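Diaminopimelate decarboxylase (Aquifex aeolicus, PDB 2P3E) probably catalyses the pyridoxal-phosphate-dependent decarboxylation of meso-diaminopimelate to L-lysine, completing lysine biosynthesis by the diaminopimelate pathway. Local coordinates at residues T34-Y39 and R405-Y410; D315-S320 and F379-H384; K185-A190 and L196-I201; D136-I141 and A149-R154. All coordinates share one frame; numbering follows the deposited sequence.

Contact 1 (T34-Y39 and R405-Y410); sequences TPLYVY and RKRENY
Arg407 meets the backbone at Pro35 through a forked pair of hydrogen bonds, the polar heart of this contact. Both terminal nitrogens of the guanidinium converge on one acceptor: NH1 lies 2.8 Å from Pro35 O, and NH2 lies 2.9 Å from the same Pro35 O. The oxygen sits close to the guanidinium plane, yet the two donors reach it differently. NH1 arrives in the carbonyl plane, while NH2 stands above it, 43° out. With CG anti to the backbone N (chi1 -171°) the side chain of Arg407 extends across to the 34-39 segment, and a bend at chi3 (-55°) turns its planar end onto the carbonyl. NH2 also binds Phe32 O, at the end of helix 25-32.

Van der Waals contacts are sparse. Thr34 O lies over one face of the guanidinium, the Pro35 ring approaches with CD 3.8 Å from Arg407 NH1, and Leu36 CD1 is 4.3 Å from Arg407 NH2. The peptide bond before Pro35 is cis, and strand 36-40 begins directly after it.

Within 405-410 there is a salt bridge of its own, Arg405 NH2 to Glu408 OE2 at 2.7 Å, in which the carboxylate uses its anti lone pair. Glu408 OE2 has a second cationic partner in Arg390, and Arg405 NH1 binds Ile413 O of the second subunit.

Across the two segments the positive charge is met by a neutral carbonyl, Pro35 O, and not by a carboxylate. Two donors on that one oxygen fix the rotation of the guanidinium and tie the loop after strand 400-405 to the start of strand 36-40.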
# COMPACT_ATOMS: atom_id res chain seq x y z
N THR B 34 -7.83 -14.51 11.64
CA THR B 34 -7.71 -14.09 10.24
C THR B 34 -7.80 -12.56 10.18
O THR B 34 -8.35 -11.95 11.09
CB THR B 34 -8.81 -14.72 9.33
OG1 THR B 34 -10.10 -14.46 9.88
CG2 THR B 34 -8.62 -16.24 9.18
N PRO B 35 -7.25 -11.93 9.11
CA PRO B 35 -6.45 -12.52 8.03
C PRO B 35 -5.17 -13.17 8.54
O PRO B 35 -4.61 -12.72 9.55
CB PRO B 35 -6.10 -11.31 7.14
CG PRO B 35 -7.11 -10.27 7.49
CD PRO B 35 -7.43 -10.48 8.95
N LEU B 36 -4.73 -14.23 7.86
CA LEU B 36 -3.53 -14.98 8.24
C LEU B 36 -2.70 -15.34 7.01
O LEU B 36 -3.20 -15.97 6.07
CB LEU B 36 -3.93 -16.28 8.98
CG LEU B 36 -2.81 -17.13 9.60
CD1 LEU B 36 -2.13 -16.33 10.71
CD2 LEU B 36 -3.34 -18.47 10.16
N TYR B 37 -1.43 -14.94 7.03
CA TYR B 37 -0.48 -15.41 6.03
C TYR B 37 0.19 -16.68 6.52
O TYR B 37 0.79 -16.71 7.61
CB TYR B 37 0.58 -14.34 5.74
CG TYR B 37 0.20 -13.36 4.65
CD1 TYR B 37 -0.23 -12.06 4.95
CD2 TYR B 37 0.27 -13.74 3.31
CE1 TYR B 37 -0.57 -11.15 3.91
CE2 TYR B 37 -0.08 -12.86 2.29
CZ TYR B 37 -0.50 -11.57 2.59
OH TYR B 37 -0.82 -10.72 1.54
N VAL B 38 0.12 -17.72 5.71
CA VAL B 38 0.69 -19.03 6.07
C VAL B 38 1.73 -19.42 5.03
O VAL B 38 1.43 -19.39 3.84
CB VAL B 38 -0.43 -20.12 6.14
CG1 VAL B 38 0.17 -21.48 6.56
CG2 VAL B 38 -1.54 -19.70 7.12
N TYR B 39 2.94 -19.78 5.49
CA TYR B 39 4.02 -20.13 4.61
C TYR B 39 4.47 -21.59 4.80
O TYR B 39 4.47 -22.10 5.93
CB TYR B 39 5.23 -19.21 4.84
CG TYR B 39 4.94 -17.74 4.62
CD1 TYR B 39 5.06 -17.16 3.36
CD2 TYR B 39 4.51 -16.93 5.68
CE1 TYR B 39 4.78 -15.79 3.16
CE2 TYR B 39 4.25 -15.56 5.49
CZ TYR B 39 4.38 -15.01 4.25
OH TYR B 39 4.11 -13.66 4.12
N ARG B 405 5.37 -13.76 12.61
CA ARG B 405 5.01 -12.36 12.86
C ARG B 405 3.71 -12.32 13.65
O ARG B 405 2.70 -12.86 13.21
CB ARG B 405 4.85 -11.56 11.55
CG ARG B 405 4.75 -10.05 11.81
CD ARG B 405 4.53 -9.23 10.54
NE ARG B 405 4.28 -7.82 10.90
CZ ARG B 405 5.19 -6.85 10.87
NH1 ARG B 405 6.43 -7.08 10.48
NH2 ARG B 405 4.82 -5.61 11.19
N LYS B 406 3.74 -11.68 14.82
CA LYS B 406 2.52 -11.51 15.62
C LYS B 406 1.57 -10.58 14.87
O LYS B 406 2.02 -9.69 14.13
CB LYS B 406 2.83 -10.89 16.98
CG LYS B 406 3.70 -11.78 17.92
CD LYS B 406 4.07 -11.01 19.23
CE LYS B 406 4.99 -9.80 18.95
NZ LYS B 406 5.68 -9.25 20.18
N ARG B 407 0.28 -10.80 15.05
CA ARG B 407 -0.72 -9.85 14.59
C ARG B 407 -0.50 -8.52 15.29
O ARG B 407 -0.27 -8.47 16.51
CB ARG B 407 -2.12 -10.37 14.89
CG ARG B 407 -3.27 -9.57 14.24
CD ARG B 407 -4.62 -10.25 14.48
NE ARG B 407 -4.56 -11.64 14.00
CZ ARG B 407 -4.69 -12.00 12.72
NH1 ARG B 407 -4.89 -11.09 11.76
NH2 ARG B 407 -4.58 -13.28 12.40
N GLU B 408 -0.56 -7.44 14.52
CA GLU B 408 -0.46 -6.08 15.06
C GLU B 408 -1.74 -5.73 15.81
O GLU B 408 -2.78 -6.36 15.62
CB GLU B 408 -0.23 -5.10 13.90
CG GLU B 408 1.10 -5.31 13.20
CD GLU B 408 1.19 -4.60 11.86
OE1 GLU B 408 0.25 -3.86 11.52
OE2 GLU B 408 2.22 -4.75 11.18
N ASN B 409 -1.64 -4.71 16.65
CA ASN B 409 -2.80 -4.09 17.26
C ASN B 409 -2.85 -2.61 16.89
O ASN B 409 -1.94 -2.12 16.23
CB ASN B 409 -2.80 -4.33 18.77
CG ASN B 409 -1.54 -3.80 19.46
OD1 ASN B 409 -0.85 -2.90 18.97
ND2 ASN B 409 -1.26 -4.37 20.62
N TYR B 410 -3.91 -1.91 17.28
CA TYR B 410 -4.06 -0.49 16.94
C TYR B 410 -2.91 0.38 17.47
O TYR B 410 -2.47 1.32 16.80
CB TYR B 410 -5.40 0.06 17.46
CG TYR B 410 -6.61 -0.75 17.03
CD1 TYR B 410 -6.71 -1.28 15.74
CD2 TYR B 410 -7.67 -0.94 17.91
CE1 TYR B 410 -7.83 -2.02 15.36
CE2 TYR B 410 -8.80 -1.66 17.54
CZ TYR B 410 -8.87 -2.20 16.25
OH TYR B 410 -9.98 -2.91 15.88

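Contact 2 (D315-S320 and F379-H384); sequences DLIRPS and FAMSSH
Met381 and Ser382 face Ile317 and Asp315 across a join between two irregular pieces of the mixed beta-sheet domain: a short 3-10 turn at 379-381, and the loop that runs into helix 318-322. Phe379 opens the turn. Its carbonyl O accepts from Ser382 N at 2.9 Å, which closes the turn, while its side chain heads off to pack on Tyr37 and Tyr39 of strand 36-40.

Met381 supplies the apolar part. Its CB lies 3.7 Å from Ile317 CG2, and its SD lies 3.8 Å from that same methyl, the two side chains lying roughly perpendicular. Ile317 has CG1 anti to its backbone N (chi1 -155°), which puts CG2 in the crowded position between N and the carbonyl carbon and turns it to Met381. Ile317 also packs on its counterpart Ile317 of the second subunit, and Met381 lies beside Tyr322 and Tyr377, residues that by similarity bind substrate. Arg318, the next residue after Ile317, is likewise a probable substrate ligand.

Ser382 carries the polar part, close against Asp315, where the backbones come nearest. Its OG, anti to N, rests 3.8 Å from Asp315 CA and hydrogen-bonds Asn314 O; Asp315 OD2 in turn is held by Gly312 N. A single water bridges the segments, donating to Asp315 OD1 and to Ser382 OG, at 2.9 Å from each.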
# COMPACT_ATOMS: atom_id res chain seq x y z
N ASP B 315 -4.21 -6.01 2.87
CA ASP B 315 -3.48 -7.27 3.14
C ASP B 315 -2.79 -7.80 1.90
O ASP B 315 -1.64 -8.25 1.96
CB ASP B 315 -4.43 -8.34 3.69
CG ASP B 315 -5.07 -7.94 5.02
OD1 ASP B 315 -4.34 -7.81 6.04
OD2 ASP B 315 -6.31 -7.75 5.05
N LEU B 316 -3.51 -7.76 0.77
CA LEU B 316 -2.99 -8.23 -0.51
C LEU B 316 -3.49 -7.29 -1.57
O LEU B 316 -4.69 -7.25 -1.87
CB LEU B 316 -3.47 -9.67 -0.82
CG LEU B 316 -3.07 -10.29 -2.18
CD1 LEU B 316 -1.56 -10.34 -2.40
CD2 LEU B 316 -3.67 -11.70 -2.34
N ILE B 317 -2.58 -6.50 -2.11
CA ILE B 317 -2.97 -5.38 -2.97
C ILE B 317 -3.03 -5.74 -4.46
O ILE B 317 -3.55 -4.98 -5.26
CB ILE B 317 -2.01 -4.17 -2.73
CG1 ILE B 317 -2.70 -2.84 -3.10
CG2 ILE B 317 -0.66 -4.40 -3.45
CD1 ILE B 317 -1.91 -1.58 -2.58
N ARG B 318 -2.47 -6.89 -4.84
CA ARG B 318 -2.25 -7.20 -6.26
C ARG B 318 -3.55 -7.20 -7.11
O ARG B 318 -3.56 -6.61 -8.20
CB ARG B 318 -1.44 -8.49 -6.43
CG ARG B 318 -0.06 -8.46 -5.73
CD ARG B 318 0.81 -9.67 -6.10
NE ARG B 318 1.28 -9.58 -7.48
CZ ARG B 318 0.83 -10.34 -8.49
NH1 ARG B 318 -0.09 -11.27 -8.29
NH2 ARG B 318 1.33 -10.18 -9.70
N PRO B 319 -4.64 -7.88 -6.64
CA PRO B 319 -5.89 -7.82 -7.42
C PRO B 319 -6.37 -6.38 -7.67
O PRO B 319 -6.63 -6.02 -8.81
CB PRO B 319 -6.88 -8.58 -6.54
CG PRO B 319 -6.01 -9.58 -5.81
CD PRO B 319 -4.78 -8.78 -5.47
N SER B 320 -6.41 -5.58 -6.61
CA SER B 320 -6.90 -4.20 -6.68
C SER B 320 -6.12 -3.32 -7.65
O SER B 320 -6.71 -2.65 -8.50
CB SER B 320 -6.87 -3.55 -5.29
OG SER B 320 -7.39 -2.23 -5.34
N PHE B 379 2.33 -9.66 1.79
CA PHE B 379 2.57 -8.89 3.00
C PHE B 379 3.49 -7.69 2.75
O PHE B 379 3.34 -6.65 3.38
CB PHE B 379 3.16 -9.75 4.14
CG PHE B 379 3.11 -9.05 5.48
CD1 PHE B 379 2.01 -9.24 6.32
CD2 PHE B 379 4.12 -8.17 5.87
CE1 PHE B 379 1.94 -8.58 7.56
CE2 PHE B 379 4.04 -7.49 7.10
CZ PHE B 379 2.95 -7.69 7.94
N ALA B 380 4.43 -7.84 1.83
CA ALA B 380 5.41 -6.80 1.52
C ALA B 380 4.76 -5.44 1.16
O ALA B 380 5.32 -4.38 1.45
CB ALA B 380 6.38 -7.26 0.41
N MET B 381 3.57 -5.49 0.56
CA MET B 381 2.85 -4.27 0.14
C MET B 381 1.65 -3.95 1.05
O MET B 381 0.88 -3.04 0.76
CB MET B 381 2.40 -4.38 -1.33
CG MET B 381 3.56 -4.69 -2.29
SD MET B 381 3.06 -4.67 -4.04
CE MET B 381 3.23 -2.95 -4.43
N SER B 382 1.52 -4.69 2.15
CA SER B 382 0.45 -4.51 3.12
C SER B 382 0.59 -3.19 3.91
O SER B 382 1.71 -2.80 4.35
CB SER B 382 0.41 -5.72 4.07
OG SER B 382 -0.65 -5.63 5.00
N SER B 383 -0.54 -2.49 4.07
CA SER B 383 -0.55 -1.17 4.71
C SER B 383 -1.49 -1.17 5.92
O SER B 383 -2.01 -2.24 6.33
CB SER B 383 -0.99 -0.09 3.70
OG SER B 383 -2.38 -0.23 3.43
N HIS B 384 -1.70 0.02 6.48
CA HIS B 384 -2.61 0.23 7.60
C HIS B 384 -3.83 1.06 7.21
O HIS B 384 -4.51 1.61 8.07
CB HIS B 384 -1.89 0.91 8.77
CG HIS B 384 -0.83 0.05 9.39
ND1 HIS B 384 0.46 0.48 9.61
CD2 HIS B 384 -0.88 -1.24 9.80
CE1 HIS B 384 1.16 -0.49 10.16
NE2 HIS B 384 0.38 -1.56 10.26
O HOH W 1 -1.50 -8.05 6.28

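Contact 3 (K185-A190 and L196-I201)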
# COMPACT_ATOMS: atom_id res chain seq x y z
N LYS B 185 30.32 3.25 -22.60
CA LYS B 185 30.68 4.62 -22.25
C LYS B 185 30.66 4.87 -20.74
O LYS B 185 31.51 5.60 -20.22
CB LYS B 185 29.77 5.63 -22.95
CG LYS B 185 30.12 5.87 -24.43
CD LYS B 185 29.28 6.99 -25.03
CE LYS B 185 28.01 6.46 -25.71
NZ LYS B 185 27.22 7.58 -26.33
N GLU B 186 29.70 4.27 -20.05
CA GLU B 186 29.68 4.34 -18.59
C GLU B 186 30.80 3.54 -17.93
O GLU B 186 31.29 3.94 -16.89
CB GLU B 186 28.30 3.94 -18.03
CG GLU B 186 27.30 5.09 -18.04
CD GLU B 186 26.01 4.75 -17.34
OE1 GLU B 186 26.03 4.31 -16.16
OE2 GLU B 186 24.95 4.93 -17.98
N TYR B 187 31.18 2.41 -18.52
CA TYR B 187 32.29 1.61 -18.01
C TYR B 187 33.62 2.36 -18.16
O TYR B 187 34.46 2.36 -17.26
CB TYR B 187 32.36 0.24 -18.70
CG TYR B 187 31.45 -0.78 -18.06
CD1 TYR B 187 30.19 -1.06 -18.60
CD2 TYR B 187 31.83 -1.45 -16.90
CE1 TYR B 187 29.34 -1.98 -18.00
CE2 TYR B 187 30.99 -2.38 -16.29
CZ TYR B 187 29.75 -2.63 -16.84
OH TYR B 187 28.92 -3.55 -16.23
N GLU B 188 33.77 3.02 -19.31
CA GLU B 188 34.93 3.88 -19.55
C GLU B 188 35.00 5.04 -18.55
O GLU B 188 36.06 5.31 -18.00
CB GLU B 188 34.94 4.39 -20.99
CG GLU B 188 35.29 3.30 -22.04
CD GLU B 188 36.71 2.74 -21.88
OE1 GLU B 188 37.54 3.38 -21.17
OE2 GLU B 188 37.01 1.66 -22.47
N TYR B 189 33.86 5.67 -18.31
CA TYR B 189 33.75 6.75 -17.34
C TYR B 189 34.10 6.26 -15.93
O TYR B 189 34.91 6.89 -15.23
CB TYR B 189 32.35 7.37 -17.38
CG TYR B 189 32.20 8.53 -16.41
CD1 TYR B 189 32.61 9.82 -16.77
CD2 TYR B 189 31.66 8.34 -15.13
CE1 TYR B 189 32.49 10.88 -15.89
CE2 TYR B 189 31.54 9.40 -14.24
CZ TYR B 189 31.96 10.67 -14.63
OH TYR B 189 31.86 11.73 -13.76
N ALA B 190 33.52 5.12 -15.54
CA ALA B 190 33.75 4.55 -14.22
C ALA B 190 35.20 4.11 -13.98
O ALA B 190 35.66 4.08 -12.85
CB ALA B 190 32.79 3.37 -13.97
N LEU B 196 36.29 3.46 -7.11
CA LEU B 196 35.40 2.39 -7.58
C LEU B 196 36.23 1.27 -8.16
O LEU B 196 37.28 1.50 -8.76
CB LEU B 196 34.45 2.89 -8.67
CG LEU B 196 33.55 4.08 -8.35
CD1 LEU B 196 32.65 4.31 -9.54
CD2 LEU B 196 32.77 3.84 -7.04
N GLU B 197 35.75 0.06 -7.97
CA GLU B 197 36.34 -1.10 -8.59
C GLU B 197 35.27 -1.76 -9.46
O GLU B 197 34.27 -2.30 -8.95
CB GLU B 197 36.82 -2.05 -7.50
CG GLU B 197 37.56 -3.26 -8.02
CD GLU B 197 37.91 -4.23 -6.92
OE1 GLU B 197 37.82 -3.83 -5.72
OE2 GLU B 197 38.26 -5.39 -7.24
N ILE B 198 35.49 -1.72 -10.78
CA ILE B 198 34.57 -2.34 -11.74
C ILE B 198 34.72 -3.85 -11.73
O ILE B 198 35.77 -4.38 -12.10
CB ILE B 198 34.84 -1.82 -13.17
CG1 ILE B 198 34.61 -0.31 -13.22
CG2 ILE B 198 33.98 -2.59 -14.20
CD1 ILE B 198 35.18 0.36 -14.47
N VAL B 199 33.67 -4.55 -11.30
CA VAL B 199 33.72 -6.02 -11.15
C VAL B 199 32.60 -6.79 -11.86
O VAL B 199 32.65 -8.02 -11.95
CB VAL B 199 33.72 -6.49 -9.65
CG1 VAL B 199 34.95 -5.93 -8.88
CG2 VAL B 199 32.42 -6.12 -8.95
N GLY B 200 31.59 -6.08 -12.35
CA GLY B 200 30.43 -6.79 -12.88
C GLY B 200 29.67 -6.15 -14.00
O GLY B 200 29.94 -5.02 -14.40
N ILE B 201 28.70 -6.91 -14.50
CA ILE B 201 27.67 -6.43 -15.42
C ILE B 201 26.36 -6.95 -14.85
O ILE B 201 26.31 -8.08 -14.35
CB ILE B 201 27.83 -7.01 -16.86
CG1 ILE B 201 29.19 -6.64 -17.46
CG2 ILE B 201 26.63 -6.58 -17.76
CD1 ILE B 201 29.55 -7.42 -18.71
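Tyr187 leaves its helix with CG anti to the carbonyl carbon and beside the backbone N (chi1 -85°), a setting that sends the ring across to strand 196-202 and delivers its hydroxyl to the carbonyl of Gly200. Ile198, on the strand, places CG1 beside its own N and CG2 anti to it: CG2 meets the Tyr187 ring, while CG1 and CD1 turn to the helix backbone and Ala190.

The hydroxyl donates to Gly200 O over 2.6 Å, and the donor lies in the carbonyl plane on a lone pair, with a C=O...O angle of 132°. The same oxygen also binds Ile153 N of neighbouring strand 149-156, probably as acceptor. One hydroxyl thus bonds to the backbones of two adjacent strands. Ile201 CG1 comes within 3.3 Å of Tyr187 OH, its side chain crossing that of the tyrosine at roughly a right angle.

Ile198 CG2 sits at the ring edge, 3.6 Å from Tyr187 CD2. Its other arm reaches back to the helix: CD1 is 3.5 Å from Tyr187 O and 3.9 Å from Ala190 CB. Leu196 CD1 adds a looser touch to Ala190 O. Beyond this layer Ile201 and Tyr187 both pack on Leu229 of helix 214-231, which flanks the same strand.

Segment axes of helix and strand pass 9.6 Å apart, with directions 144° from one another. A helix that folds back over the next strand of a parallel sheet, running roughly antiparallel to it, its inward side chains layered on the outside of the sheet, is the alpha-to-beta half of the repeating architecture of the TIM-barrel domain of the fold III pyridoxal-phosphate decarboxylases.

Contact 4 (D136-I141 and A149-R154); sequences DVLNEI and ARIAIR
Leu138 joins helix 132-145 to strand 149-156 by apolar side-chain packing within the beta-alpha-beta unit of strand 126-129, helix 132-145 and strand 149-156 in the TIM-barrel domain. It is a buried contact, carried by one leucine and two strand residues.

Both methyls of Leu138 are used. CD1 lies 3.7 Å from Ile151 CG2, and CD2 lies 4.3 Å from Ala149 CB, so the forked end spans two positions on the helix-facing side of the strand. Leu138 and Ile151 lie alongside one another, pointing opposite ways. Ile151 has CG1 between its backbone N and carbonyl carbon (chi1 66°), which sets CG2 beside N, on the side where Leu138 CD1 lies.

The leucine also packs on Phe127 and Val129 of the preceding strand 126-129 and on Val120 of helix 113-121, which places it in the layer between the barrel sheet and its surrounding helices. Ala149 in turn touches Leu196 on strand 196-202.

No hydrogen bond links the two segments. Cohesion across them therefore rests on dispersion and the exclusion of water, non-directional forces that depend on the complementary shapes of these aliphatic groups.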
# COMPACT_ATOMS: atom_id res chain seq x y z
N ASP B 136 29.48 8.90 -9.51
CA ASP B 136 30.17 10.02 -8.89
C ASP B 136 29.95 10.06 -7.37
O ASP B 136 30.90 10.23 -6.59
CB ASP B 136 29.68 11.33 -9.51
CG ASP B 136 30.16 11.53 -10.93
OD1 ASP B 136 31.24 11.02 -11.26
OD2 ASP B 136 29.45 12.19 -11.72
N VAL B 137 28.68 9.88 -6.98
CA VAL B 137 28.28 9.83 -5.58
C VAL B 137 28.93 8.68 -4.83
O VAL B 137 29.52 8.90 -3.76
CB VAL B 137 26.73 9.78 -5.43
CG1 VAL B 137 26.34 9.53 -3.96
CG2 VAL B 137 26.09 11.05 -5.95
N LEU B 138 28.82 7.46 -5.38
CA LEU B 138 29.48 6.29 -4.80
C LEU B 138 30.99 6.48 -4.68
O LEU B 138 31.60 6.07 -3.69
CB LEU B 138 29.23 5.04 -5.65
CG LEU B 138 28.16 4.03 -5.30
CD1 LEU B 138 28.31 2.87 -6.28
CD2 LEU B 138 28.26 3.54 -3.85
N ASN B 139 31.58 7.07 -5.71
CA ASN B 139 33.02 7.33 -5.72
C ASN B 139 33.39 8.32 -4.60
O ASN B 139 34.39 8.13 -3.89
CB ASN B 139 33.46 7.86 -7.08
CG ASN B 139 34.97 8.05 -7.19
OD1 ASN B 139 35.74 7.10 -7.06
ND2 ASN B 139 35.39 9.28 -7.45
N GLU B 140 32.59 9.37 -4.45
CA GLU B 140 32.81 10.38 -3.41
C GLU B 140 32.72 9.76 -2.01
O GLU B 140 33.60 9.99 -1.17
CB GLU B 140 31.84 11.56 -3.57
CG GLU B 140 32.06 12.72 -2.56
CD GLU B 140 31.56 14.07 -3.08
OE1 GLU B 140 30.57 14.10 -3.85
N ILE B 141 31.67 8.97 -1.79
CA ILE B 141 31.42 8.27 -0.52
C ILE B 141 32.50 7.24 -0.17
O ILE B 141 32.95 7.18 0.99
CB ILE B 141 30.03 7.59 -0.50
CG1 ILE B 141 28.92 8.66 -0.40
CG2 ILE B 141 29.94 6.57 0.64
CD1 ILE B 141 27.52 8.18 -0.79
N ALA B 149 34.34 0.91 -3.56
CA ALA B 149 33.00 0.40 -3.89
C ALA B 149 33.10 -0.44 -5.15
O ALA B 149 33.55 0.05 -6.18
CB ALA B 149 32.00 1.53 -4.07
N ARG B 150 32.68 -1.70 -5.07
CA ARG B 150 32.67 -2.59 -6.22
C ARG B 150 31.38 -2.39 -7.01
O ARG B 150 30.28 -2.39 -6.44
CB ARG B 150 32.79 -4.05 -5.76
CG ARG B 150 34.20 -4.48 -5.38
CD ARG B 150 34.14 -5.83 -4.66
NE ARG B 150 33.41 -5.68 -3.40
CZ ARG B 150 33.97 -5.31 -2.25
NH1 ARG B 150 35.28 -5.07 -2.19
NH2 ARG B 150 33.23 -5.18 -1.16
N ILE B 151 31.50 -2.19 -8.32
CA ILE B 151 30.34 -1.86 -9.14
C ILE B 151 30.11 -2.75 -10.37
O ILE B 151 31.04 -3.36 -10.94
CB ILE B 151 30.38 -0.37 -9.61
CG1 ILE B 151 31.56 -0.16 -10.56
CG2 ILE B 151 30.41 0.61 -8.41
CD1 ILE B 151 31.33 0.97 -11.57
N ALA B 152 28.84 -2.79 -10.76
CA ALA B 152 28.40 -3.25 -12.07
C ALA B 152 27.51 -2.16 -12.63
O ALA B 152 26.88 -1.41 -11.88
CB ALA B 152 27.60 -4.53 -11.92
N ILE B 153 27.43 -2.07 -13.95
CA ILE B 153 26.43 -1.20 -14.57
C ILE B 153 25.19 -2.04 -14.89
O ILE B 153 25.31 -3.15 -15.44
CB ILE B 153 26.97 -0.50 -15.88
CG1 ILE B 153 28.21 0.37 -15.59
CG2 ILE B 153 25.86 0.34 -16.56
CD1 ILE B 153 27.99 1.42 -14.55
N ARG B 154 24.01 -1.51 -14.54
CA ARG B 154 22.78 -2.15 -14.97
C ARG B 154 22.50 -1.83 -16.43
O ARG B 154 22.28 -0.67 -16.78
CB ARG B 154 21.57 -1.74 -14.14
CG ARG B 154 20.37 -2.61 -14.56
CD ARG B 154 19.09 -2.15 -13.95
NE ARG B 154 17.93 -2.93 -14.41
CZ ARG B 154 16.80 -3.05 -13.71
NH1 ARG B 154 16.69 -2.46 -12.53
NH2 ARG B 154 15.79 -3.76 -14.19

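How the contacts relate
Contacts 3 and 4 are neighbours in the TIM-barrel domain, their centres 8 Å apart. Strands 149-156 and 196-202 pair through Glu197 N and Ala149 O (2.8 Å), while Tyr189 OH reaches Asp136 OD1 at 2.7 Å between their helices. Both are buried and mainly apolar; contact 4 wholly so across its segments, contact 3 with one phenol bond added. Contacts 1 and 2 occupy the other domain, adjacent to each other and to the second subunit: Tyr37 OH meets Asp315 O, and Glu408 OE1 meets His384 NE2. Contact 1 is partly exposed and charged, whereas contact 2 is buried, mixes water with aliphatic packing, and adjoins the probable substrate site.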